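Nucleotidyl transferase (Methanothermobacter thermautotrophicus, PDB 6PLJ) probably transfers nucleotidyl groups, as a member of the MobA-like NTP transferase family, and may act in pseudomurein cell-wall synthesis. Local coordinates at residues R228-D231 / H232-T236; N58-T61 / V62-T66; H84-G87 / E88-A92. All blocks are in the same frame, centred on the assembly; numbering follows the deposited sequence.

Contact 1: residues R228-D231 / H232-T236; sequences RIRD and HFLRT. With EDO (1,2-ethanediol), chain E.
In the conformer modelled here, the F233 ring takes the carbonyl oxygen of I229 at its edge, near the ring plane, with CD1 3.3 Å from I229 O. The R235 guanidinium has D231 O over one face, displaced toward its rim, together with H232 CA, and the H232 ring has T236 OG1 above one face, toward its rim. Each pair, I229 with F233 and D231 with R235, is one turn apart on the C-terminal helix 223-236. I229 CG2 also comes 3.7 Å from F233 CE1, approaching obliquely. CG2 lies opposite the backbone N, with CG1 at chi1 -70°, and so runs alongside the ring. L57 of strand 56-57 touches both residues, so this side of the helix faces the protein body.

Beneath the side chains run ordinary i to i+4 helix bonds, including F233 N to I229 O at 3.0 Å and L234 N to R230 O at 2.9 Å. Next to this, R230 CG and L234 CD1 pass at 4.0 Å. R235 bends at chi3 (-64°), folding its guanidinium back over the preceding turn, yet its NH2 stays 5.5 Å from D231 OD2, too far for a salt bridge. That carboxylate oxygen instead accepts from both hydroxyls of a 1,2-ethanediol, probably picked up during crystallisation: D231 OD2 lies 2.7 Å from O1 and 2.8 Å from O2.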
ATOM      1  N   ARG A 228      -9.518  -4.475 -14.454  1.00 11.37           N
ATOM      2  CA  ARG A 228     -10.567  -3.707 -13.779  1.00 11.32           C
ATOM      3  C   ARG A 228     -10.093  -2.287 -13.436  1.00 11.08           C
ATOM      4  O   ARG A 228     -10.787  -1.310 -13.669  1.00 11.16           O
ATOM      5  CB  ARG A 228     -11.022  -4.450 -12.539  1.00 11.72           C
ATOM      6  CG  ARG A 228     -12.121  -3.758 -11.768  1.00 12.11           C
ATOM      7  CD  ARG A 228     -12.476  -4.506 -10.509  1.00 12.56           C
ATOM      8  NE  ARG A 228     -13.432  -3.728  -9.733  1.00 13.19           N
ATOM      9  CZ  ARG A 228     -13.890  -4.043  -8.534  1.00 13.67           C
ATOM     10  NH1 ARG A 228     -13.478  -5.142  -7.906  1.00 14.24           N
ATOM     11  NH2 ARG A 228     -14.766  -3.231  -7.938  1.00 14.57           N
ATOM     12  N   ILE A 229      -8.893  -2.177 -12.886  1.00 10.88           N
ATOM     13  CA  ILE A 229      -8.320  -0.886 -12.570  1.00 11.04           C
ATOM     14  C   ILE A 229      -8.063  -0.085 -13.843  1.00 11.33           C
ATOM     15  O   ILE A 229      -8.376   1.099 -13.907  1.00 11.21           O
ATOM     16  CB  ILE A 229      -7.023  -1.041 -11.751  1.00 10.95           C
ATOM     17  CG1 ILE A 229      -7.366  -1.548 -10.354  1.00 11.06           C
ATOM     18  CG2 ILE A 229      -6.253   0.275 -11.703  1.00 11.00           C
ATOM     19  CD1 ILE A 229      -6.196  -2.149  -9.605  1.00 11.80           C
ATOM     20  N   ARG A 230      -7.501  -0.736 -14.845  1.00 11.98           N
ATOM     21  CA  ARG A 230      -7.203  -0.037 -16.113  1.00 13.84           C
ATOM     22  C   ARG A 230      -8.502   0.526 -16.703  1.00 13.74           C
ATOM     23  O   ARG A 230      -8.486   1.608 -17.179  1.00 13.49           O
ATOM     24  CB  ARG A 230      -6.479  -0.975 -17.088  1.00 15.83           C
ATOM     25  CG  ARG A 230      -6.176  -0.366 -18.447  1.00 18.27           C
ATOM     26  CD  ARG A 230      -5.500  -1.373 -19.381  1.00 20.56           C
ATOM     27  NE  ARG A 230      -6.484  -2.198 -20.055  0.70 23.93           N
ATOM     28  CZ  ARG A 230      -6.218  -3.231 -20.847  0.70 25.86           C
ATOM     29  NH1 ARG A 230      -7.216  -3.902 -21.395  0.70 26.43           N
ATOM     30  NH2 ARG A 230      -4.972  -3.610 -21.074  0.70 26.85           N
ATOM     31  N   ASP A 231      -9.572  -0.254 -16.668  1.00 13.86           N
ATOM     32  CA  ASP A 231     -10.860   0.217 -17.198  1.00 14.77           C
ATOM     33  C   ASP A 231     -11.360   1.460 -16.464  1.00 13.95           C
ATOM     34  O   ASP A 231     -11.912   2.382 -17.086  1.00 13.84           O
ATOM     35  CB  ASP A 231     -11.916  -0.888 -17.143  1.00 16.34           C
ATOM     36  CG  ASP A 231     -11.676  -1.994 -18.170  1.00 18.26           C
ATOM     37  OD1 ASP A 231     -10.852  -1.826 -19.097  1.00 20.20           O
ATOM     38  OD2 ASP A 231     -12.317  -3.047 -18.020  1.00 21.54           O
ATOM     39  N   HIS A 232     -11.168   1.491 -15.150  1.00 13.25           N
ATOM     40  CA  HIS A 232     -11.518   2.672 -14.355  1.00 13.17           C
ATOM     41  C   HIS A 232     -10.703   3.901 -14.762  1.00 14.53           C
ATOM     42  O   HIS A 232     -11.258   4.988 -14.923  1.00 15.72           O
ATOM     43  CB  HIS A 232     -11.311   2.363 -12.877  1.00 12.89           C
ATOM     44  CG  HIS A 232     -11.249   3.561 -11.993  1.00 12.85           C
ATOM     45  ND1 HIS A 232     -12.337   4.360 -11.743  1.00 12.99           N
ATOM     46  CD2 HIS A 232     -10.235   4.060 -11.252  1.00 12.99           C
ATOM     47  CE1 HIS A 232     -11.994   5.314 -10.893  1.00 13.62           C
ATOM     48  NE2 HIS A 232     -10.719   5.156 -10.585  1.00 13.52           N
ATOM     49  N   PHE A 233      -9.391   3.703 -14.903  0.50 15.00           N
ATOM     50  CA  PHE A 233      -8.467   4.762 -15.324  0.50 15.86           C
ATOM     51  C   PHE A 233      -8.837   5.297 -16.718  0.50 16.44           C
ATOM     52  O   PHE A 233      -8.899   6.517 -16.913  0.50 16.50           O
ATOM     53  CB  PHE A 233      -7.012   4.263 -15.274  0.50 15.95           C
ATOM     54  CG  PHE A 233      -6.338   4.463 -13.934  0.50 16.04           C
ATOM     55  CD1 PHE A 233      -6.767   3.782 -12.810  0.50 15.79           C
ATOM     56  CD2 PHE A 233      -5.264   5.332 -13.807  0.50 16.09           C
ATOM     57  CE1 PHE A 233      -6.160   3.976 -11.584  0.50 16.06           C
ATOM     58  CE2 PHE A 233      -4.645   5.523 -12.587  0.50 16.36           C
ATOM     59  CZ  PHE A 233      -5.089   4.841 -11.474  0.50 16.06           C
ATOM     60  N   LEU A 234      -9.129   4.399 -17.658  1.00 16.75           N
ATOM     61  CA  LEU A 234      -9.562   4.798 -19.020  1.00 19.23           C
ATOM     62  C   LEU A 234     -10.852   5.633 -18.985  1.00 20.24           C
ATOM     63  O   LEU A 234     -11.010   6.566 -19.779  1.00 20.39           O
ATOM     64  CB  LEU A 234      -9.740   3.582 -19.935  1.00 20.69           C
ATOM     65  CG  LEU A 234      -8.446   2.895 -20.376  1.00 21.97           C
ATOM     66  CD1 LEU A 234      -8.726   1.524 -20.962  1.00 22.18           C
ATOM     67  CD2 LEU A 234      -7.675   3.751 -21.376  1.00 23.11           C
ATOM     68  N   ARG A 235     -11.764   5.322 -18.062  1.00 19.79           N
ATOM     69  CA  ARG A 235     -13.013   6.094 -17.931  1.00 20.99           C
ATOM     70  C   ARG A 235     -12.800   7.482 -17.374  1.00 22.73           C
ATOM     71  O   ARG A 235     -13.406   8.433 -17.862  1.00 23.45           O
ATOM     72  CB  ARG A 235     -14.025   5.416 -17.016  1.00 20.73           C
ATOM     73  CG  ARG A 235     -14.816   4.313 -17.657  1.00 19.77           C
ATOM     74  CD  ARG A 235     -16.003   3.970 -16.768  1.00 18.93           C
ATOM     75  NE  ARG A 235     -15.577   3.440 -15.471  1.00 17.80           N
ATOM     76  CZ  ARG A 235     -15.255   2.165 -15.224  1.00 16.81           C
ATOM     77  NH1 ARG A 235     -14.887   1.817 -14.001  1.00 16.02           N
ATOM     78  NH2 ARG A 235     -15.290   1.240 -16.174  1.00 17.94           N
ATOM     79  N   THR A 236     -11.960   7.587 -16.343  1.00 23.09           N
ATOM     80  CA  THR A 236     -11.776   8.829 -15.599  1.00 26.33           C
ATOM     81  C   THR A 236     -10.608   9.666 -16.133  1.00 30.96           C
ATOM     82  O   THR A 236     -10.246  10.667 -15.510  1.00 33.49           O
ATOM     83  CB  THR A 236     -11.567   8.535 -14.103  1.00 25.73           C
ATOM     84  OG1 THR A 236     -10.416   7.697 -13.937  1.00 25.43           O
ATOM     85  CG2 THR A 236     -12.786   7.822 -13.525  1.00 25.60           C
TER
HETATM   86  C1  EDO E 304     -11.465  -6.496 -19.442  0.50 26.46           C
HETATM   87  O1  EDO E 304     -11.456  -5.072 -19.565  0.50 26.02           O
HETATM   88  C2  EDO E 304     -12.142  -6.868 -18.133  0.50 26.40           C
HETATM   89  O2  EDO E 304     -12.107  -5.737 -17.251  0.50 26.85           O

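Contact 2: residues N58-T61 / V62-T66; sequences NGVT and VIEAT
T61 and E64 hold each other in a capping box at the start of helix 62-72. T61 is the N-cap: its OG1 accepts from the backbone N of E64 at 3.2 Å, with a fairly straight N-H...O angle of 161°. The same hydroxyl donates to E64 OE2 at 2.7 Å, meeting the anti lone pair of the carboxylate oxygen. A weak return bond, from T61 N to E64 OE2 at 3.2 Å, completes the box. T61 can do this because OG1 sits between its backbone N and carbonyl carbon (chi1 56°), turned toward the first helical turn. The first regular helix bond, A65 N to T61 O at 2.9 Å, starts from the same residue.

Around this polar knot lies V60, whose CB packs 3.7 Å from E64 CD while its CG2 rests near E64 CB, so V60 packs along part of the glutamate chain. I63 CG2 comes within 3.5 Å of T61 OG1. Farther out, A92 of helix 86-92 touches T61, I63 and E64, and L57 of strand 56-57 lies against V62 and A65.

Two bonds thus grip T61 OG1, one given and one received, which fixes the rotation of the hydroxyl. The two donors at OE2 and the helix N terminus would tend to stabilise negative charge on the E64 carboxylate, while the nearby A92 carbonyl oxygen would oppose it.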
ATOM      1  N   ASN A  58      -2.114   4.851 -16.933  1.00 22.73           N
ATOM      2  CA  ASN A  58      -2.143   6.319 -16.924  0.50 23.73           C
ATOM      3  C   ASN A  58      -0.875   6.920 -17.579  1.00 24.06           C
ATOM      4  O   ASN A  58      -0.340   7.931 -17.105  1.00 24.83           O
ATOM      5  CB  ASN A  58      -2.324   6.803 -15.468  0.50 24.72           C
ATOM      6  CG  ASN A  58      -3.127   8.091 -15.356  0.50 25.43           C
ATOM      7  OD1 ASN A  58      -4.018   8.362 -16.159  0.50 26.87           O
ATOM      8  ND2 ASN A  58      -2.837   8.873 -14.323  0.50 26.06           N
ATOM      9  N   GLY A  59      -0.388   6.288 -18.653  1.00 23.12           N
ATOM     10  CA  GLY A  59       0.870   6.705 -19.299  1.00 22.75           C
ATOM     11  C   GLY A  59       2.151   6.404 -18.524  1.00 22.12           C
ATOM     12  O   GLY A  59       3.250   6.734 -18.974  1.00 21.32           O
ATOM     13  N   VAL A  60       2.031   5.749 -17.369  1.00 20.55           N
ATOM     14  CA  VAL A  60       3.188   5.399 -16.542  1.00 20.30           C
ATOM     15  C   VAL A  60       3.037   3.916 -16.187  1.00 19.35           C
ATOM     16  O   VAL A  60       2.478   3.157 -16.978  1.00 20.73           O
ATOM     17  CB  VAL A  60       3.322   6.340 -15.317  1.00 20.71           C
ATOM     18  CG1 VAL A  60       3.665   7.755 -15.779  1.00 21.30           C
ATOM     19  CG2 VAL A  60       2.064   6.341 -14.460  1.00 20.12           C
ATOM     20  N   THR A  61       3.585   3.490 -15.051  1.00 16.94           N
ATOM     21  CA  THR A  61       3.405   2.135 -14.548  1.00 14.77           C
ATOM     22  C   THR A  61       2.502   2.142 -13.318  1.00 13.25           C
ATOM     23  O   THR A  61       2.258   3.181 -12.692  1.00 12.35           O
ATOM     24  CB  THR A  61       4.751   1.564 -14.108  1.00 14.47           C
ATOM     25  OG1 THR A  61       5.326   2.455 -13.152  1.00 13.58           O
ATOM     26  CG2 THR A  61       5.711   1.402 -15.282  1.00 14.71           C
ATOM     27  N   VAL A  62       2.033   0.958 -12.954  1.00 11.52           N
ATOM     28  CA  VAL A  62       1.259   0.772 -11.738  1.00 10.73           C
ATOM     29  C   VAL A  62       1.970   1.413 -10.551  1.00 10.24           C
ATOM     30  O   VAL A  62       1.354   2.130  -9.782  1.00  9.64           O
ATOM     31  CB  VAL A  62       1.001  -0.744 -11.499  1.00 10.53           C
ATOM     32  CG1 VAL A  62       0.574  -1.062 -10.064  1.00 10.50           C
ATOM     33  CG2 VAL A  62      -0.061  -1.239 -12.470  1.00 10.54           C
ATOM     34  N   ILE A  63       3.258   1.108 -10.373  1.00  9.98           N
ATOM     35  CA  ILE A  63       3.951   1.623  -9.191  1.00  9.84           C
ATOM     36  C   ILE A  63       4.056   3.147  -9.211  1.00 10.22           C
ATOM     37  O   ILE A  63       3.869   3.793  -8.178  1.00  9.55           O
ATOM     38  CB  ILE A  63       5.322   0.944  -8.946  1.00 10.10           C
ATOM     39  CG1 ILE A  63       5.913   1.393  -7.601  1.00 10.23           C
ATOM     40  CG2 ILE A  63       6.323   1.201 -10.073  1.00 10.14           C
ATOM     41  CD1 ILE A  63       5.043   1.075  -6.400  1.00 10.29           C
ATOM     42  N   GLU A  64       4.298   3.724 -10.382  1.00 10.57           N
ATOM     43  CA  GLU A  64       4.323   5.182 -10.491  1.00 11.17           C
ATOM     44  C   GLU A  64       2.952   5.762 -10.149  1.00 10.78           C
ATOM     45  O   GLU A  64       2.870   6.813  -9.507  1.00 11.04           O
ATOM     46  CB  GLU A  64       4.744   5.631 -11.894  1.00 12.11           C
ATOM     47  CG  GLU A  64       6.223   5.452 -12.177  1.00 13.43           C
ATOM     48  CD  GLU A  64       6.551   5.574 -13.654  1.00 14.74           C
ATOM     49  OE1 GLU A  64       6.883   6.702 -14.103  1.00 16.74           O
ATOM     50  OE2 GLU A  64       6.496   4.541 -14.353  1.00 14.77           O
ATOM     51  N   ALA A  65       1.883   5.103 -10.586  1.00 10.14           N
ATOM     52  CA  ALA A  65       0.536   5.560 -10.250  1.00 10.48           C
ATOM     53  C   ALA A  65       0.289   5.574  -8.747  1.00 10.31           C
ATOM     54  O   ALA A  65      -0.245   6.537  -8.198  1.00 10.94           O
ATOM     55  CB  ALA A  65      -0.502   4.721 -10.958  1.00 10.40           C
ATOM     56  N   THR A  66       0.687   4.504  -8.073  1.00  9.96           N
ATOM     57  CA  THR A  66       0.526   4.431  -6.626  1.00  9.94           C
ATOM     58  C   THR A  66       1.301   5.537  -5.924  1.00  9.85           C
ATOM     59  O   THR A  66       0.762   6.211  -5.059  1.00 10.71           O
ATOM     60  CB  THR A  66       0.986   3.082  -6.084  1.00 10.16           C
ATOM     61  OG1 THR A  66       0.162   2.068  -6.656  1.00 10.60           O
ATOM     62  CG2 THR A  66       0.893   3.021  -4.576  1.00 10.49           C
TER

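Contact 3: residues H84-G87 / E88-A92; sequences HRAG and EVEEA
R85 and E88 pair on the outer side of the first turn of helix 86-92, the helix of a beta-alpha-beta unit that links strands 77-82 and 99-102. R85 stands at the N-cap position and lies alongside E88, both chains pointing the same way. The arginine NH1 reaches E88 OE1 at 2.7 Å in a salt bridge that uses the syn lone pair of the oxygen. The carboxylate oxygen sits at the guanidinium edge, only 11° out of its plane, although the two flat groups are turned 55° against each other. A single N-H makes this link between two exposed residues, on the looser, solvent side of the turn.

The inner side is closer built. E90 N bonds to A86 O at 2.7 Å, and the glutamate chain then folds along that carbonyl, its CG 3.1 Å from A86 O. With CG set anti to the carbonyl carbon (chi1 -67°) and the chain extended beyond it, OE2 arrives 3.6 Å from A86 CB. The carboxylate is held from outside the turn: OE2 is hydrogen-bonded to T82 OG1, and OE1 forms a salt bridge with R102 of strand 99-102. E90 therefore ties the helix to both flanking strands. A leucine in its place removes the carboxylate, and R102 and the T82 hydroxyl would probably be left without this mate, weakening the tie between helix and strands.

V89 also faces inward, its side chain touching L53. There V89 N bonds to R85 O, and V89 CG2 settles 3.5 Å from that same R85 O.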
ATOM      1  N   HIS A  84      11.723  -7.533  -4.851  1.00 10.28           N
ATOM      2  CA  HIS A  84      11.490  -8.285  -6.059  1.00 10.62           C
ATOM      3  C   HIS A  84      11.567  -7.405  -7.290  1.00 10.73           C
ATOM      4  O   HIS A  84      10.843  -6.407  -7.394  1.00 10.74           O
ATOM      5  CB  HIS A  84      10.149  -8.994  -6.041  1.00 10.79           C
ATOM      6  CG  HIS A  84       9.989  -9.907  -7.197  1.00 10.84           C
ATOM      7  ND1 HIS A  84      10.817 -10.998  -7.381  1.00 11.11           N
ATOM      8  CD2 HIS A  84       9.149  -9.883  -8.252  1.00 10.78           C
ATOM      9  CE1 HIS A  84      10.480 -11.604  -8.503  1.00 11.14           C
ATOM     10  NE2 HIS A  84       9.464 -10.962  -9.041  1.00 11.33           N
ATOM     11  N   ARG A  85      12.424  -7.786  -8.242  1.00 10.75           N
ATOM     12  CA  ARG A  85      12.649  -6.983  -9.448  1.00 11.11           C
ATOM     13  C   ARG A  85      12.940  -5.511  -9.098  1.00 11.22           C
ATOM     14  O   ARG A  85      12.476  -4.594  -9.775  1.00 11.14           O
ATOM     15  CB  ARG A  85      11.474  -7.124 -10.418  1.00 11.64           C
ATOM     16  CG  ARG A  85      11.406  -8.534 -11.008  1.00 11.95           C
ATOM     17  CD  ARG A  85      10.207  -8.737 -11.897  1.00 12.75           C
ATOM     18  NE  ARG A  85      10.334 -10.009 -12.619  1.00 13.41           N
ATOM     19  CZ  ARG A  85      10.969 -10.180 -13.782  1.00 14.54           C
ATOM     20  NH1 ARG A  85      11.514  -9.155 -14.458  1.00 16.07           N
ATOM     21  NH2 ARG A  85      11.034 -11.406 -14.300  1.00 15.51           N
ATOM     22  N   ALA A  86      13.726  -5.310  -8.044  1.00 11.54           N
ATOM     23  CA  ALA A  86      14.015  -3.954  -7.553  1.00 12.19           C
ATOM     24  C   ALA A  86      14.625  -3.061  -8.622  1.00 13.28           C
ATOM     25  O   ALA A  86      14.251  -1.896  -8.722  1.00 13.53           O
ATOM     26  CB  ALA A  86      14.925  -3.987  -6.348  1.00 12.39           C
ATOM     27  N   GLY A  87      15.567  -3.582  -9.401  1.00 13.94           N
ATOM     28  CA  GLY A  87      16.134  -2.793 -10.507  1.00 15.64           C
ATOM     29  C   GLY A  87      15.099  -2.146 -11.411  1.00 15.63           C
ATOM     30  O   GLY A  87      15.150  -0.934 -11.680  1.00 16.00           O
ATOM     31  N   GLU A  88      14.127  -2.941 -11.842  1.00 15.38           N
ATOM     32  CA  GLU A  88      13.077  -2.476 -12.731  1.00 15.43           C
ATOM     33  C   GLU A  88      12.096  -1.542 -12.035  1.00 14.25           C
ATOM     34  O   GLU A  88      11.670  -0.557 -12.620  1.00 13.68           O
ATOM     35  CB  GLU A  88      12.293  -3.652 -13.318  1.00 17.36           C
ATOM     36  CG  GLU A  88      13.078  -4.483 -14.310  1.00 20.09           C
ATOM     37  CD  GLU A  88      12.306  -5.710 -14.716  1.00 22.86           C
ATOM     38  OE1 GLU A  88      12.239  -6.650 -13.904  1.00 25.61           O
ATOM     39  OE2 GLU A  88      11.745  -5.724 -15.827  1.00 26.23           O
ATOM     40  N   VAL A  89      11.749  -1.854 -10.786  1.00 13.07           N
ATOM     41  CA  VAL A  89      10.826  -1.009 -10.019  1.00 12.81           C
ATOM     42  C   VAL A  89      11.488   0.347  -9.744  1.00 13.09           C
ATOM     43  O   VAL A  89      10.876   1.393  -9.934  1.00 13.36           O
ATOM     44  CB  VAL A  89      10.351  -1.721  -8.724  1.00 12.93           C
ATOM     45  CG1 VAL A  89       9.569  -0.782  -7.834  1.00 13.15           C
ATOM     46  CG2 VAL A  89       9.500  -2.946  -9.074  1.00 12.82           C
ATOM     47  N   GLU A  90      12.751   0.312  -9.358  1.00 13.77           N
ATOM     48  CA  GLU A  90      13.522   1.539  -9.115  1.00 14.47           C
ATOM     49  C   GLU A  90      13.698   2.370 -10.382  1.00 15.59           C
ATOM     50  O   GLU A  90      13.580   3.604 -10.328  1.00 15.70           O
ATOM     51  CB  GLU A  90      14.845   1.208  -8.444  1.00 15.14           C
ATOM     52  CG  GLU A  90      14.644   0.669  -7.032  1.00 15.27           C
ATOM     53  CD  GLU A  90      15.880   0.053  -6.432  1.00 16.06           C
ATOM     54  OE1 GLU A  90      16.991   0.214  -7.004  1.00 17.94           O
ATOM     55  OE2 GLU A  90      15.763  -0.626  -5.399  1.00 15.66           O
ATOM     56  N   GLU A  91      13.895   1.721 -11.526  1.00 15.57           N
ATOM     57  CA  GLU A  91      13.981   2.461 -12.784  1.00 17.80           C
ATOM     58  C   GLU A  91      12.645   3.126 -13.108  1.00 16.97           C
ATOM     59  O   GLU A  91      12.631   4.269 -13.552  1.00 17.82           O
ATOM     60  CB  GLU A  91      14.457   1.556 -13.931  1.00 19.46           C
ATOM     61  CG  GLU A  91      14.546   2.214 -15.308  1.00 21.94           C
ATOM     62  CD  GLU A  91      15.440   3.444 -15.361  0.70 23.90           C
ATOM     63  OE1 GLU A  91      16.444   3.518 -14.612  0.70 26.15           O
ATOM     64  OE2 GLU A  91      15.132   4.344 -16.170  0.70 26.15           O
ATOM     65  N   ALA A  92      11.527   2.432 -12.859  1.00 15.62           N
ATOM     66  CA  ALA A  92      10.198   3.009 -13.052  1.00 15.74           C
ATOM     67  C   ALA A  92      10.007   4.272 -12.222  1.00 15.81           C
ATOM     68  O   ALA A  92       9.397   5.218 -12.694  1.00 17.12           O
ATOM     69  CB  ALA A  92       9.091   2.006 -12.753  1.00 15.52           C
TER

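From the N terminus, contact 2 comes first, turning the chain from strand 60-61 into helix 62-72. Contact 3 follows at the start of helix 86-92, and contact 1 lies near the C terminus on helix 223-236. All three are local and follow in series; none nests in or crosses another. In space contact 2 is the middle one: I63 CG1 lies 4.3 Å from V89 CG1 of contact 3, while in the conformers modelled N58 CB meets F233 CD2 of contact 1 at 3.7 Å. Contacts 1 and 3 do not touch, their nearest atoms being about 14 Å apart. Contact 2 thus lies between the C-terminal helix and the beta-alpha-beta unit.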